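Local coordinates for competence protein PILN (Thermus thermophilus, PDB 4BHQ), which probably helps build the inner-membrane platform that initiates type IV pilus biogenesis, its periplasmic domain being likely to mediate dimerization, at residues A[125-137]-A[146-158]. Residues are numbered along the deposited sequence; the frame is centred on the assembly and turned at random.
Sequences FETSPRFGIEFQG and LYTFSARVGVTGG
Val153 lays its CG2 methyl over one face of the Phe125 ring, a CH-pi contact 4.0 Å from CG2 to the ring centroid and only 16° off the normal. Phe60 of the second subunit also meets this ring, consistent with a dimerization domain. The other methyl, CG1, meets the edge of the Phe131 ring at CD2 (3.7 Å), so one valine touches both phenylalanines. Phe131 lies alongside Val155, pointing the same way, with CE2 3.6 Å from Val155 CG2, and on the same face Ile133 CD1 reaches back to Val153 CG2. The backbones pair as an antiparallel hairpin with hydrogen-bonded pairs at Gly132–Gly154 and Glu134–Arg152. Farther along, a classic beta bulge places Gln136 and Gly137 both opposite Ser150, whose carbonyl O accepts from the two amides on the same face of its plane. On the face away from the phenylalanines, Glu134 and Arg152 run side by side as a salt bridge, although its modelled length is doubtful. Gln136 NE2 lies over the Arg152 guanidinium, 3.2 Å from NE without a hydrogen bond, since both are donors. At the hairpin's open end the Arg130 chain, with CG anti to the backbone N (chi1 -178°) and a bend at chi2, carries NE to Thr156 O (3.0 Å). This acceptor lies near the guanidinium plane, while NE stands above the carbonyl plane. A leucine in place of Arg130 would probably leave Thr156 O without this donor. The type I turn 128-131, braced by an ST turn at Ser128, leads from helix 115-124 into strand 131-141, outermost within this chain. Strand 146-156 lies between it and strand 102-112, and helix 115-124 covers Ile133 and Phe149.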
loop_
_atom_site.group_PDB
_atom_site.type_symbol
_atom_site.label_atom_id
_atom_site.label_comp_id
_atom_site.label_asym_id
_atom_site.label_seq_id
_atom_site.Cartn_x
_atom_site.Cartn_y
_atom_site.Cartn_z
ATOM N N PHE A 125 -1.440 5.669 -13.124
ATOM C CA PHE A 125 -2.661 4.862 -13.142
ATOM C C PHE A 125 -3.474 4.991 -14.449
ATOM O O PHE A 125 -4.549 4.438 -14.567
ATOM C CB PHE A 125 -3.521 5.212 -11.906
ATOM C CG PHE A 125 -2.878 4.737 -10.624
ATOM C CD1 PHE A 125 -2.992 3.413 -10.227
ATOM C CD2 PHE A 125 -2.030 5.598 -9.888
ATOM C CE1 PHE A 125 -2.373 2.974 -9.035
ATOM C CE2 PHE A 125 -1.422 5.165 -8.729
ATOM C CZ PHE A 125 -1.554 3.854 -8.305
ATOM N N GLU A 126 -2.950 5.736 -15.411
ATOM C CA GLU A 126 -3.642 5.887 -16.686
ATOM C C GLU A 126 -3.025 5.052 -17.789
ATOM O O GLU A 126 -3.691 4.730 -18.739
ATOM C CB GLU A 126 -3.623 7.358 -17.103
ATOM C CG GLU A 126 -4.683 8.132 -16.397
ATOM C CD GLU A 126 -4.765 9.564 -16.874
ATOM O OE1 GLU A 126 -3.822 10.035 -17.597
ATOM O OE2 GLU A 126 -5.812 10.204 -16.508
ATOM N N THR A 127 -1.757 4.707 -17.634
ATOM C CA THR A 127 -1.016 4.034 -18.647
ATOM C C THR A 127 -1.044 2.536 -18.388
ATOM O O THR A 127 -0.243 1.807 -18.963
ATOM C CB THR A 127 0.459 4.510 -18.680
ATOM O OG1 THR A 127 1.079 4.233 -17.421
ATOM C CG2 THR A 127 0.573 6.032 -18.970
ATOM N N SER A 128 -1.945 2.058 -17.525
ATOM C CA SER A 128 -2.063 0.627 -17.350
ATOM C C SER A 128 -3.458 0.098 -17.691
ATOM O O SER A 128 -4.464 0.657 -17.246
ATOM C CB SER A 128 -1.685 0.230 -15.936
ATOM O OG SER A 128 -2.102 -1.115 -15.732
ATOM N N PRO A 129 -3.526 -1.014 -18.429
ATOM C CA PRO A 129 -4.795 -1.657 -18.786
ATOM C C PRO A 129 -5.537 -2.173 -17.568
ATOM O O PRO A 129 -6.733 -2.420 -17.629
ATOM C CB PRO A 129 -4.359 -2.888 -19.644
ATOM C CG PRO A 129 -2.911 -2.698 -19.945
ATOM C CD PRO A 129 -2.351 -1.808 -18.865
ATOM N N ARG A 130 -4.830 -2.367 -16.456
ATOM C CA ARG A 130 -5.503 -2.925 -15.293
ATOM C C ARG A 130 -6.140 -1.812 -14.365
ATOM O O ARG A 130 -6.923 -2.101 -13.503
ATOM C CB ARG A 130 -4.490 -3.800 -14.600
ATOM C CG ARG A 130 -5.032 -4.515 -13.391
ATOM C CD ARG A 130 -5.111 -6.030 -13.573
ATOM N NE ARG A 130 -5.628 -6.625 -12.325
ATOM C CZ ARG A 130 -4.837 -7.020 -11.319
ATOM N NH1 ARG A 130 -3.511 -6.901 -11.456
ATOM N NH2 ARG A 130 -5.366 -7.555 -10.204
ATOM N N PHE A 131 -5.745 -0.550 -14.593
ATOM C CA PHE A 131 -6.104 0.562 -13.716
ATOM C C PHE A 131 -6.730 1.725 -14.439
ATOM O O PHE A 131 -6.480 1.928 -15.615
ATOM C CB PHE A 131 -4.828 1.097 -12.994
ATOM C CG PHE A 131 -4.228 0.098 -12.041
ATOM C CD1 PHE A 131 -3.302 -0.817 -12.500
ATOM C CD2 PHE A 131 -4.636 0.050 -10.712
ATOM C CE1 PHE A 131 -2.788 -1.780 -11.635
ATOM C CE2 PHE A 131 -4.082 -0.893 -9.836
ATOM C CZ PHE A 131 -3.164 -1.819 -10.329
ATOM N N GLY A 132 -7.605 2.450 -13.724
ATOM C CA GLY A 132 -8.081 3.753 -14.141
ATOM C C GLY A 132 -7.943 4.641 -12.916
ATOM O O GLY A 132 -7.808 4.143 -11.778
ATOM N N ILE A 133 -7.982 5.943 -13.125
ATOM C CA ILE A 133 -7.943 6.881 -11.994
ATOM C C ILE A 133 -8.960 8.000 -12.241
ATOM O O ILE A 133 -9.096 8.490 -13.385
ATOM C CB ILE A 133 -6.514 7.394 -11.768
ATOM C CG1 ILE A 133 -6.464 8.297 -10.525
ATOM C CG2 ILE A 133 -5.975 8.105 -13.024
ATOM C CD1 ILE A 133 -5.081 8.573 -9.948
ATOM N N GLU A 134 -9.689 8.385 -11.205
ATOM C CA GLU A 134 -10.444 9.638 -11.262
ATOM C C GLU A 134 -9.878 10.609 -10.273
ATOM O O GLU A 134 -10.019 10.414 -9.058
ATOM C CB GLU A 134 -11.947 9.394 -11.040
ATOM C CG GLU A 134 -12.693 10.720 -11.013
ATOM C CD GLU A 134 -14.161 10.608 -11.426
ATOM O OE1 GLU A 134 -15.002 10.280 -10.554
ATOM O OE2 GLU A 134 -14.440 10.887 -12.623
ATOM N N PHE A 135 -9.184 11.624 -10.798
ATOM C CA PHE A 135 -8.589 12.700 -10.000
ATOM C C PHE A 135 -9.661 13.660 -9.508
ATOM O O PHE A 135 -10.285 14.328 -10.331
ATOM C CB PHE A 135 -7.539 13.383 -10.875
ATOM C CG PHE A 135 -6.922 14.637 -10.230
ATOM C CD1 PHE A 135 -6.324 14.567 -8.992
ATOM C CD2 PHE A 135 -7.015 15.888 -10.883
ATOM C CE1 PHE A 135 -5.741 15.682 -8.432
ATOM C CE2 PHE A 135 -6.465 17.012 -10.312
ATOM C CZ PHE A 135 -5.814 16.904 -9.075
ATOM N N GLN A 136 -9.879 13.754 -8.177
ATOM C CA GLN A 136 -10.962 14.575 -7.647
ATOM C C GLN A 136 -10.495 16.002 -7.426
ATOM O O GLN A 136 -11.248 16.944 -7.548
ATOM C CB GLN A 136 -11.510 14.005 -6.297
ATOM C CG GLN A 136 -12.035 12.562 -6.461
ATOM C CD GLN A 136 -12.401 11.889 -5.096
ATOM O OE1 GLN A 136 -11.591 11.886 -4.133
ATOM N NE2 GLN A 136 -13.612 11.313 -5.022
ATOM N N GLY A 137 -9.278 16.173 -6.970
ATOM C CA GLY A 137 -8.842 17.522 -6.701
ATOM C C GLY A 137 -7.487 17.591 -5.980
ATOM O O GLY A 137 -7.000 16.603 -5.454
ATOM N N LEU A 146 3.291 22.148 -0.029
ATOM C CA LEU A 146 3.027 20.897 -0.785
ATOM C C LEU A 146 1.530 20.768 -1.079
ATOM O O LEU A 146 0.734 21.516 -0.511
ATOM C CB LEU A 146 3.490 19.671 0.010
ATOM C CG LEU A 146 3.161 19.582 1.461
ATOM C CD1 LEU A 146 1.695 19.167 1.570
ATOM C CD2 LEU A 146 4.135 18.585 2.181
ATOM N N TYR A 147 1.142 19.765 -1.853
ATOM C CA TYR A 147 -0.226 19.605 -2.283
ATOM C C TYR A 147 -0.932 18.488 -1.567
ATOM O O TYR A 147 -0.396 17.368 -1.498
ATOM C CB TYR A 147 -0.300 19.311 -3.800
ATOM C CG TYR A 147 0.097 20.509 -4.577
ATOM C CD1 TYR A 147 1.455 20.740 -4.888
ATOM C CD2 TYR A 147 -0.875 21.449 -4.983
ATOM C CE1 TYR A 147 1.851 21.874 -5.615
ATOM C CE2 TYR A 147 -0.489 22.609 -5.680
ATOM C CZ TYR A 147 0.887 22.819 -5.984
ATOM O OH TYR A 147 1.264 23.931 -6.708
ATOM N N THR A 148 -2.112 18.776 -1.004
ATOM C CA THR A 148 -3.008 17.658 -0.635
ATOM C C THR A 148 -3.787 17.296 -1.879
ATOM O O THR A 148 -3.975 18.138 -2.782
ATOM C CB THR A 148 -3.948 18.083 0.513
ATOM O OG1 THR A 148 -4.616 19.286 0.141
ATOM C CG2 THR A 148 -3.120 18.406 1.772
ATOM N N PHE A 149 -4.240 16.064 -1.976
ATOM C CA PHE A 149 -5.003 15.679 -3.127
ATOM C C PHE A 149 -5.923 14.548 -2.773
ATOM O O PHE A 149 -5.734 13.847 -1.730
ATOM C CB PHE A 149 -4.111 15.316 -4.359
ATOM C CG PHE A 149 -3.364 13.965 -4.232
ATOM C CD1 PHE A 149 -2.143 13.885 -3.591
ATOM C CD2 PHE A 149 -3.964 12.783 -4.745
ATOM C CE1 PHE A 149 -1.436 12.675 -3.457
ATOM C CE2 PHE A 149 -3.276 11.551 -4.650
ATOM C CZ PHE A 149 -1.980 11.503 -4.012
ATOM N N SER A 150 -6.922 14.347 -3.612
ATOM C CA SER A 150 -7.766 13.166 -3.531
ATOM C C SER A 150 -8.071 12.587 -4.857
ATOM O O SER A 150 -8.183 13.297 -5.892
ATOM C CB SER A 150 -9.065 13.465 -2.732
ATOM O OG SER A 150 -9.911 14.295 -3.494
ATOM N N ALA A 151 -8.180 11.262 -4.859
ATOM C CA ALA A 151 -8.383 10.511 -6.081
ATOM C C ALA A 151 -9.046 9.184 -5.770
ATOM O O ALA A 151 -8.931 8.646 -4.661
ATOM C CB ALA A 151 -7.037 10.279 -6.821
ATOM N N ARG A 152 -9.697 8.623 -6.778
ATOM C CA ARG A 152 -10.184 7.236 -6.729
ATOM C C ARG A 152 -9.435 6.434 -7.818
ATOM O O ARG A 152 -9.322 6.917 -8.932
ATOM C CB ARG A 152 -11.705 7.203 -6.965
ATOM C CG ARG A 152 -12.465 7.615 -5.689
ATOM C CD ARG A 152 -14.010 7.775 -5.945
ATOM N NE ARG A 152 -14.161 8.796 -6.987
ATOM C CZ ARG A 152 -15.291 9.298 -7.453
ATOM N NH1 ARG A 152 -16.462 8.855 -7.001
ATOM N NH2 ARG A 152 -15.230 10.259 -8.389
ATOM N N VAL A 153 -8.929 5.238 -7.449
ATOM C CA VAL A 153 -8.284 4.323 -8.409
ATOM C C VAL A 153 -9.142 3.067 -8.620
ATOM O O VAL A 153 -9.495 2.384 -7.650
ATOM C CB VAL A 153 -6.835 3.948 -7.980
ATOM C CG1 VAL A 153 -6.315 2.725 -8.746
ATOM C CG2 VAL A 153 -5.901 5.145 -8.240
ATOM N N GLY A 154 -9.448 2.740 -9.888
ATOM C CA GLY A 154 -10.233 1.540 -10.161
ATOM C C GLY A 154 -9.288 0.431 -10.678
ATOM O O GLY A 154 -8.337 0.693 -11.369
ATOM N N VAL A 155 -9.563 -0.816 -10.263
ATOM C CA VAL A 155 -8.778 -1.963 -10.680
ATOM C C VAL A 155 -9.684 -3.032 -11.287
ATOM O O VAL A 155 -10.699 -3.409 -10.701
ATOM C CB VAL A 155 -8.020 -2.603 -9.453
ATOM C CG1 VAL A 155 -6.914 -3.561 -9.995
ATOM C CG2 VAL A 155 -7.395 -1.459 -8.633
ATOM N N THR A 156 -9.262 -3.486 -12.469
ATOM C CA THR A 156 -9.932 -4.576 -13.235
ATOM C C THR A 156 -9.585 -5.941 -12.716
ATOM O O THR A 156 -8.560 -6.131 -12.053
ATOM C CB THR A 156 -9.515 -4.634 -14.711
ATOM O OG1 THR A 156 -8.149 -5.022 -14.764
ATOM C CG2 THR A 156 -9.695 -3.273 -15.400
ATOM N N GLY A 157 -10.458 -6.898 -13.021
ATOM C CA GLY A 157 -10.229 -8.303 -12.688
ATOM C C GLY A 157 -8.955 -8.840 -13.318
ATOM O O GLY A 157 -8.398 -9.829 -12.827
ATOM N N GLY A 158 -8.490 -8.183 -14.388
ATOM C CA GLY A 158 -7.180 -8.465 -15.001
ATOM C C GLY A 158 -7.215 -9.648 -15.954
ATOM O O GLY A 158 -8.210 -10.392 -15.997
HETATM O O HOH W 1 -11.038 9.888 -2.352
#